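Local coordinates for protein endoglucanase A (Clostridium acetobutylicum, PDB 3IK2) that probably hydrolyses internal beta-1,4-glucosidic bonds of cellulose, as a family 44 glycoside hydrolase with a TIM-like barrel, at residues A[34-39]-A[98-103]. Numbering follows the deposited sequence.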
loop_
_atom_site.group_PDB
_atom_site.type_symbol
_atom_site.label_atom_id
_atom_site.label_comp_id
_atom_site.label_asym_id
_atom_site.label_seq_id
_atom_site.Cartn_x
_atom_site.Cartn_y
_atom_site.Cartn_z
ATOM N N ALA A 34 0.571 -4.665 -8.640
ATOM C CA ALA A 34 1.386 -3.468 -8.370
ATOM C C ALA A 34 2.566 -3.856 -7.511
ATOM O O ALA A 34 2.461 -4.756 -6.664
ATOM C CB ALA A 34 0.594 -2.384 -7.679
ATOM N N ARG A 35 3.698 -3.202 -7.758
ATOM C CA ARG A 35 4.902 -3.437 -6.956
ATOM C C ARG A 35 5.590 -2.117 -6.597
ATOM O O ARG A 35 5.601 -1.188 -7.404
ATOM C CB ARG A 35 5.856 -4.423 -7.672
ATOM C CG ARG A 35 5.306 -5.859 -7.797
ATOM C CD ARG A 35 6.093 -6.646 -8.857
ATOM N NE ARG A 35 7.392 -7.170 -8.376
ATOM C CZ ARG A 35 8.595 -6.725 -8.766
ATOM N NH1 ARG A 35 8.706 -5.757 -9.665
ATOM N NH2 ARG A 35 9.699 -7.279 -8.277
ATOM N N ARG A 36 6.096 -2.028 -5.365
ATOM C CA ARG A 36 6.849 -0.853 -4.891
ATOM C C ARG A 36 8.295 -1.202 -4.556
ATOM O O ARG A 36 8.555 -2.247 -3.933
ATOM C CB ARG A 36 6.184 -0.264 -3.630
ATOM C CG ARG A 36 6.995 0.773 -2.808
ATOM C CD ARG A 36 6.088 1.292 -1.744
ATOM N NE ARG A 36 6.494 2.428 -0.917
ATOM C CZ ARG A 36 6.992 2.329 0.320
ATOM N NH1 ARG A 36 7.283 1.141 0.857
ATOM N NH2 ARG A 36 7.241 3.417 1.021
ATOM N N ILE A 37 9.227 -0.325 -4.939
ATOM C CA ILE A 37 10.567 -0.335 -4.324
ATOM C C ILE A 37 10.676 0.927 -3.472
ATOM O O ILE A 37 10.607 2.038 -3.986
ATOM C CB ILE A 37 11.752 -0.540 -5.321
ATOM C CG1 ILE A 37 13.095 -0.594 -4.558
ATOM C CG2 ILE A 37 11.751 0.490 -6.490
ATOM C CD1 ILE A 37 14.345 -0.796 -5.457
ATOM N N GLY A 38 10.746 0.732 -2.153
ATOM C CA GLY A 38 10.629 1.830 -1.189
ATOM C C GLY A 38 10.963 1.416 0.227
ATOM O O GLY A 38 11.585 0.372 0.451
ATOM N N GLY A 39 10.561 2.230 1.197
ATOM C CA GLY A 39 10.832 1.904 2.603
ATOM C C GLY A 39 12.150 2.525 3.070
ATOM O O GLY A 39 12.745 3.377 2.393
ATOM N N TYR A 98 1.758 -1.710 -12.743
ATOM C CA TYR A 98 2.204 -0.491 -12.049
ATOM C C TYR A 98 3.429 -0.741 -11.170
ATOM O O TYR A 98 3.375 -1.549 -10.223
ATOM C CB TYR A 98 1.043 0.073 -11.202
ATOM C CG TYR A 98 1.115 1.543 -10.861
ATOM C CD1 TYR A 98 0.194 2.447 -11.401
ATOM C CD2 TYR A 98 2.085 2.031 -9.989
ATOM C CE1 TYR A 98 0.247 3.798 -11.091
ATOM C CE2 TYR A 98 2.148 3.379 -9.674
ATOM C CZ TYR A 98 1.220 4.251 -10.220
ATOM O OH TYR A 98 1.308 5.587 -9.930
ATOM N N SER A 99 4.521 -0.036 -11.465
ATOM C CA SER A 99 5.685 0.022 -10.564
ATOM C C SER A 99 5.695 1.361 -9.838
ATOM O O SER A 99 5.659 2.404 -10.493
ATOM C CB SER A 99 6.993 -0.104 -11.356
ATOM O OG SER A 99 7.156 -1.418 -11.848
ATOM N N LEU A 100 5.746 1.334 -8.498
ATOM C CA LEU A 100 6.050 2.523 -7.708
ATOM C C LEU A 100 7.529 2.455 -7.281
ATOM O O LEU A 100 7.937 1.499 -6.628
ATOM C CB LEU A 100 5.121 2.668 -6.484
ATOM C CG LEU A 100 5.377 3.827 -5.500
ATOM C CD1 LEU A 100 5.384 5.199 -6.183
ATOM C CD2 LEU A 100 4.363 3.840 -4.371
ATOM N N VAL A 101 8.320 3.445 -7.701
ATOM C CA VAL A 101 9.745 3.518 -7.331
ATOM C C VAL A 101 10.016 4.765 -6.479
ATOM O O VAL A 101 9.344 5.786 -6.655
ATOM C CB VAL A 101 10.706 3.436 -8.587
ATOM C CG1 VAL A 101 10.304 2.248 -9.502
ATOM C CG2 VAL A 101 10.739 4.759 -9.408
ATOM N N THR A 102 10.996 4.681 -5.570
ATOM C CA THR A 102 11.291 5.777 -4.646
ATOM C C THR A 102 12.489 6.655 -5.046
ATOM O O THR A 102 13.547 6.139 -5.417
ATOM C CB THR A 102 11.497 5.253 -3.224
ATOM O OG1 THR A 102 10.333 4.518 -2.833
ATOM C CG2 THR A 102 11.675 6.411 -2.223
ATOM N N LEU A 103 12.285 7.974 -4.961
ATOM C CA LEU A 103 13.349 9.002 -5.117
ATOM C C LEU A 103 13.770 9.550 -3.746
ATOM O O LEU A 103 13.055 9.376 -2.745
ATOM C CB LEU A 103 12.896 10.132 -6.065
ATOM C CG LEU A 103 12.391 9.683 -7.444
ATOM C CD1 LEU A 103 11.840 10.873 -8.208
ATOM C CD2 LEU A 103 13.500 8.976 -8.281
HETATM O O HOH W 1 9.380 4.740 -0.275
#
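R36 and L100 run alongside each other on neighbouring parallel strands of the TIM-like barrel, 34-37 and 99-103, both pointing into its interior, where T383 and F381 of strand 379-384 meet them. The R36 chain runs extended, with CG anti to the backbone N (chi1 167°), and its CD rests 4.0 Å from L100 CD2. Beyond this point the guanidinium has the CA of G38 over the centre of one face, and its NH1 forms a salt bridge to E352 and a hydrogen bond to N24, which tether that branch. The outer face carries the alternate residues: I37 sets its CG2 against V101 at a slant, 3.8 Å from V101 CB, while CG1 leads away toward helix 82-93, and R35 forms a salt bridge to D26 through NE and a hydrogen bond to S91 through NH1. Between these two layers the backbones are joined by hydrogen bonds from R35 N to Y98 O (3.0 Å), L100 N to R35 O and I37 N to L100 O (both 2.8 Å). Near G38 a side chain adds to the contact: T102 OG1, anti to its own carbonyl carbon, donates to a lone pair of I37 O in the carbonyl plane (2.7 Å) and accepts from a water that in turn receives the N-H of G39.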